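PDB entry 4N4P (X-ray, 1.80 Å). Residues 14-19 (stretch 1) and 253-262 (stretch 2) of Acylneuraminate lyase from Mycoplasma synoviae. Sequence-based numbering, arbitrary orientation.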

ATOM      1  N   MET A  14      15.751 -19.153  17.200  1.00  7.84           N
ATOM      2  CA  MET A  14      17.085 -19.730  17.055  1.00  9.06           C
ATOM      3  C   MET A  14      17.532 -19.818  15.608  1.00  8.59           C
ATOM      4  O   MET A  14      16.769 -20.234  14.772  1.00  8.63           O
ATOM      5  CB  MET A  14      17.098 -21.147  17.629  1.00  8.55           C
ATOM      6  CG  MET A  14      18.524 -21.639  17.896  1.00 10.76           C
ATOM      7  SD  MET A  14      18.511 -23.350  18.415  1.00 13.23           S
ATOM      8  CE  MET A  14      18.365 -24.202  16.859  1.00 10.88           C
ATOM      9  N   VAL A  15      18.776 -19.425  15.352  1.00  9.51           N
ATOM     10  CA  VAL A  15      19.408 -19.647  14.053  1.00  9.80           C
ATOM     11  C   VAL A  15      19.716 -21.141  13.892  1.00 10.25           C
ATOM     12  O   VAL A  15      19.950 -21.844  14.880  1.00 11.93           O
ATOM     13  CB  VAL A  15      20.687 -18.787  13.888  1.00  8.76           C
ATOM     14  CG1 VAL A  15      20.302 -17.307  13.907  1.00  9.57           C
ATOM     15  CG2 VAL A  15      21.733 -19.094  14.996  1.00 11.06           C
ATOM     16  N   THR A  16      19.729 -21.606  12.653  1.00 10.20           N
ATOM     17  CA  THR A  16      20.113 -22.995  12.356  1.00 11.29           C
ATOM     18  C   THR A  16      21.540 -23.070  11.767  1.00 10.84           C
ATOM     19  O   THR A  16      21.763 -22.611  10.661  1.00 11.75           O
ATOM     20  CB  THR A  16      19.073 -23.687  11.411  1.00 10.67           C
ATOM     21  OG1 THR A  16      17.753 -23.548  11.961  1.00 12.14           O
ATOM     22  CG2 THR A  16      19.396 -25.187  11.269  1.00 12.33           C
ATOM     23  N   PRO A  17      22.513 -23.646  12.509  1.00 11.43           N
ATOM     24  CA  PRO A  17      23.868 -23.695  11.966  1.00 11.44           C
ATOM     25  C   PRO A  17      24.028 -24.548  10.714  1.00 11.33           C
ATOM     26  O   PRO A  17      23.580 -25.694  10.668  1.00 12.09           O
ATOM     27  CB  PRO A  17      24.682 -24.279  13.128  1.00 12.45           C
ATOM     28  CG  PRO A  17      23.941 -23.776  14.321  1.00 12.19           C
ATOM     29  CD  PRO A  17      22.511 -24.063  13.920  1.00 11.84           C
ATOM     30  N   PHE A  18      24.647 -23.971   9.691  1.00 11.14           N
ATOM     31  CA  PHE A  18      25.047 -24.756   8.529  1.00 12.29           C
ATOM     32  C   PHE A  18      26.530 -24.576   8.312  1.00 12.86           C
ATOM     33  O   PHE A  18      27.088 -23.545   8.662  1.00 12.89           O
ATOM     34  CB  PHE A  18      24.336 -24.285   7.256  1.00 11.25           C
ATOM     35  CG  PHE A  18      22.833 -24.281   7.346  1.00 13.97           C
ATOM     36  CD1 PHE A  18      22.111 -25.471   7.405  1.00 12.66           C
ATOM     37  CD2 PHE A  18      22.140 -23.074   7.333  1.00 10.31           C
ATOM     38  CE1 PHE A  18      20.718 -25.450   7.470  1.00 14.86           C
ATOM     39  CE2 PHE A  18      20.761 -23.042   7.384  1.00 13.12           C
ATOM     40  CZ  PHE A  18      20.043 -24.231   7.470  1.00 12.17           C
ATOM     41  N   THR A  19      27.169 -25.581   7.721  1.00 14.68           N
ATOM     42  CA  THR A  19      28.578 -25.462   7.338  1.00 15.52           C
ATOM     43  C   THR A  19      28.690 -24.493   6.182  1.00 16.44           C
ATOM     44  O   THR A  19      27.698 -24.185   5.530  1.00 16.68           O
ATOM     45  CB  THR A  19      29.170 -26.836   6.911  1.00 15.16           C
ATOM     46  OG1 THR A  19      28.523 -27.269   5.724  1.00 16.26           O
ATOM     47  CG2 THR A  19      28.936 -27.870   8.014  1.00 15.79           C
TER
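Stretch 2, residues 253-262: LMQSLKAIMR

A lysine inside a protein typically lays its long methylene chain among apolar groups and finds hydrogen-bond acceptors for its ammonium. The contact between residues 14-19 and 253-262 of this acylneuraminate lyase illustrates both. The first stretch is an extended segment without regular helix or strand; the second is helical throughout, held by successive i to i+4 backbone hydrogen bonds from Leu257 N to Leu253 O (2.9 Å) through Arg262 N to Lys258 O (2.8 Å), and the helix runs on beyond Arg262. Its axis runs roughly crosswise to the segment. The two stretches are remote in sequence, and the nearest CA atoms across them are those of Val15 and Met254, 6.9 Å apart. The surface buried between them is modest, 278 Å² counting both sides.

Along the extended segment, Met14 directs its CA-to-CB bond away from the helix and takes no part in the contact. Val15 does the reverse. Its CB points toward the helix, and this small branched side chain, in the m rotamer, is the centre of the packing. Val15 CG1 reaches Leu257 CD1 at 3.9 Å and, more loosely, Met254 CG at 4.4 Å, while Val15 CG2 meets Met261 CE at 3.9 Å. Met254, Leu257, Lys258 and Met261 recur at the three- and four-residue spacing that brings side chains to one side of a helix, so a single valine can touch all four. The lysine contributes its aliphatic portion here, with Lys258 CE 3.8 Å from Val15 CB.

At Thr16 the CA-to-CB bond points away from the helix; the hydroxyl is hydrogen-bonded elsewhere in the structure, and the backbone takes over. Lys258 NZ donates a short hydrogen bond of 2.6 Å to Thr16 O. The reach is possible because the lysine, after an m chi1, continues with chi2, chi3 and chi4 all t: although its CA-to-CB bond points sideways, the nearly straight chain carries the amine past Val15 to the carbonyl beyond.

Pro17 adds little, its CA lying 4.3 Å from Lys258 NZ. Phe18 also starts sideways, but the end of its side chain comes nearer, bringing CD2 to 3.6 Å from Lys258 NZ; the amine approaches the ring obliquely. Thr19 is out of reach, and the contact ends there. The worked example thus divides simply: Val15 supplies the apolar packing, Thr16 the backbone acceptor, and Lys258 joins the two by lying along the first and bonding to the second.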

ATOM      1  N   LEU A 253      20.573 -10.181   8.602  1.00  9.86           N
ATOM      2  CA  LEU A 253      20.236 -10.538   9.982  1.00  9.49           C
ATOM      3  C   LEU A 253      20.858 -11.869  10.409  1.00  9.35           C
ATOM      4  O   LEU A 253      21.603 -11.925  11.396  1.00  9.25           O
ATOM      5  CB  LEU A 253      18.716 -10.580  10.163  1.00  9.64           C
ATOM      6  CG  LEU A 253      18.229 -11.093  11.528  1.00  9.52           C
ATOM      7  CD1 LEU A 253      18.645 -10.125  12.671  1.00 10.78           C
ATOM      8  CD2 LEU A 253      16.697 -11.331  11.494  1.00 12.36           C
ATOM      9  N   MET A 254      20.551 -12.943   9.683  1.00  9.23           N
ATOM     10  CA  MET A 254      21.045 -14.273  10.111  1.00 10.51           C
ATOM     11  C   MET A 254      22.572 -14.368  10.035  1.00 10.93           C
ATOM     12  O   MET A 254      23.209 -14.959  10.926  1.00  9.91           O
ATOM     13  CB  MET A 254      20.371 -15.398   9.320  1.00 10.45           C
ATOM     14  CG  MET A 254      19.018 -15.804   9.929  1.00 12.28           C
ATOM     15  SD  MET A 254      17.709 -14.661   9.481  1.00 15.43           S
ATOM     16  CE  MET A 254      17.340 -15.399   7.879  1.00 16.73           C
ATOM     17  N   GLN A 255      23.152 -13.756   8.994  1.00 10.18           N
ATOM     18  CA  GLN A 255      24.614 -13.723   8.852  1.00 10.10           C
ATOM     19  C   GLN A 255      25.247 -13.011  10.041  1.00  9.92           C
ATOM     20  O   GLN A 255      26.290 -13.442  10.534  1.00  9.76           O
ATOM     21  CB  GLN A 255      25.035 -12.993   7.571  1.00  9.76           C
ATOM     22  CG  GLN A 255      24.510 -13.635   6.267  1.00 11.59           C
ATOM     23  CD  GLN A 255      23.211 -13.004   5.790  1.00 13.44           C
ATOM     24  OE1 GLN A 255      22.342 -12.687   6.602  1.00 13.21           O
ATOM     25  NE2 GLN A 255      23.073 -12.810   4.459  1.00 12.22           N
ATOM     26  N   SER A 256      24.614 -11.919  10.479  1.00  8.74           N
ATOM     27  CA  SER A 256      25.120 -11.128  11.593  1.00  8.16           C
ATOM     28  C   SER A 256      24.985 -11.868  12.913  1.00  7.89           C
ATOM     29  O   SER A 256      25.927 -11.883  13.728  1.00  7.30           O
ATOM     30  CB  SER A 256      24.364  -9.804  11.677  1.00  7.92           C
ATOM     31  OG  SER A 256      24.626  -9.015  10.534  1.00  8.80           O
ATOM     32  N   LEU A 257      23.818 -12.459  13.140  1.00  6.90           N
ATOM     33  CA  LEU A 257      23.629 -13.253  14.374  1.00  6.98           C
ATOM     34  C   LEU A 257      24.664 -14.387  14.441  1.00  8.51           C
ATOM     35  O   LEU A 257      25.294 -14.615  15.475  1.00  8.32           O
ATOM     36  CB  LEU A 257      22.211 -13.822  14.467  1.00  7.22           C
ATOM     37  CG  LEU A 257      21.076 -12.795  14.633  1.00  7.00           C
ATOM     38  CD1 LEU A 257      19.691 -13.524  14.552  1.00  9.12           C
ATOM     39  CD2 LEU A 257      21.222 -12.058  15.948  1.00  7.88           C
ATOM     40  N   LYS A 258      24.836 -15.093  13.329  1.00  8.25           N
ATOM     41  CA  LYS A 258      25.774 -16.222  13.316  1.00  9.00           C
ATOM     42  C   LYS A 258      27.199 -15.741  13.540  1.00  9.07           C
ATOM     43  O   LYS A 258      27.928 -16.326  14.338  1.00  9.87           O
ATOM     44  CB  LYS A 258      25.625 -17.040  12.027  1.00  9.24           C
ATOM     45  CG  LYS A 258      24.386 -17.972  12.087  1.00  8.88           C
ATOM     46  CD  LYS A 258      24.075 -18.607  10.746  1.00 10.71           C
ATOM     47  CE  LYS A 258      22.797 -19.459  10.858  1.00 10.03           C
ATOM     48  NZ  LYS A 258      22.528 -20.347   9.636  1.00 11.30           N
ATOM     49  N   ALA A 259      27.569 -14.635  12.900  1.00  8.89           N
ATOM     50  CA  ALA A 259      28.906 -14.060  13.081  1.00  8.75           C
ATOM     51  C   ALA A 259      29.189 -13.641  14.515  1.00  8.71           C
ATOM     52  O   ALA A 259      30.308 -13.822  15.036  1.00  7.76           O
ATOM     53  CB  ALA A 259      29.110 -12.876  12.135  1.00  8.34           C
ATOM     54  N   ILE A 260      28.172 -13.066  15.159  1.00  8.46           N
ATOM     55  CA  ILE A 260      28.303 -12.670  16.567  1.00  9.52           C
ATOM     56  C   ILE A 260      28.517 -13.896  17.433  1.00 10.18           C
ATOM     57  O   ILE A 260      29.402 -13.917  18.285  1.00 10.72           O
ATOM     58  CB  ILE A 260      27.124 -11.793  17.030  1.00  9.20           C
ATOM     59  CG1 ILE A 260      27.191 -10.446  16.288  1.00  8.86           C
ATOM     60  CG2 ILE A 260      27.161 -11.593  18.576  1.00 11.25           C
ATOM     61  CD1 ILE A 260      25.873  -9.613  16.354  1.00  7.34           C
ATOM     62  N   MET A 261      27.723 -14.931  17.194  1.00 10.90           N
ATOM     63  CA  MET A 261      27.919 -16.180  17.916  1.00 11.27           C
ATOM     64  C   MET A 261      29.311 -16.744  17.689  1.00 11.62           C
ATOM     65  O   MET A 261      29.983 -17.089  18.670  1.00 12.26           O
ATOM     66  CB  MET A 261      26.839 -17.193  17.572  1.00 11.17           C
ATOM     67  CG  MET A 261      25.495 -16.781  18.128  1.00 11.00           C
ATOM     68  SD  MET A 261      24.322 -18.111  17.877  1.00 12.83           S
ATOM     69  CE  MET A 261      22.761 -17.331  18.317  1.00 13.08           C
ATOM     70  N   ARG A 262      29.753 -16.800  16.426  1.00 12.36           N
ATOM     71  CA  ARG A 262      31.111 -17.298  16.120  1.00 13.45           C
ATOM     72  C   ARG A 262      32.187 -16.514  16.852  1.00 13.47           C
ATOM     73  O   ARG A 262      33.145 -17.096  17.374  1.00 13.92           O
ATOM     74  CB  ARG A 262      31.398 -17.264  14.618  1.00 13.20           C
ATOM     75  CG  ARG A 262      30.555 -18.256  13.821  1.00 13.29           C
ATOM     76  CD  ARG A 262      31.183 -18.490  12.447  1.00 13.54           C
ATOM     77  NE  ARG A 262      31.390 -17.249  11.706  1.00 12.06           N
ATOM     78  CZ  ARG A 262      30.459 -16.637  10.967  1.00 13.22           C
ATOM     79  NH1 ARG A 262      29.205 -17.108  10.901  1.00 14.05           N
ATOM     80  NH2 ARG A 262      30.769 -15.514  10.329  1.00  9.69           N
TER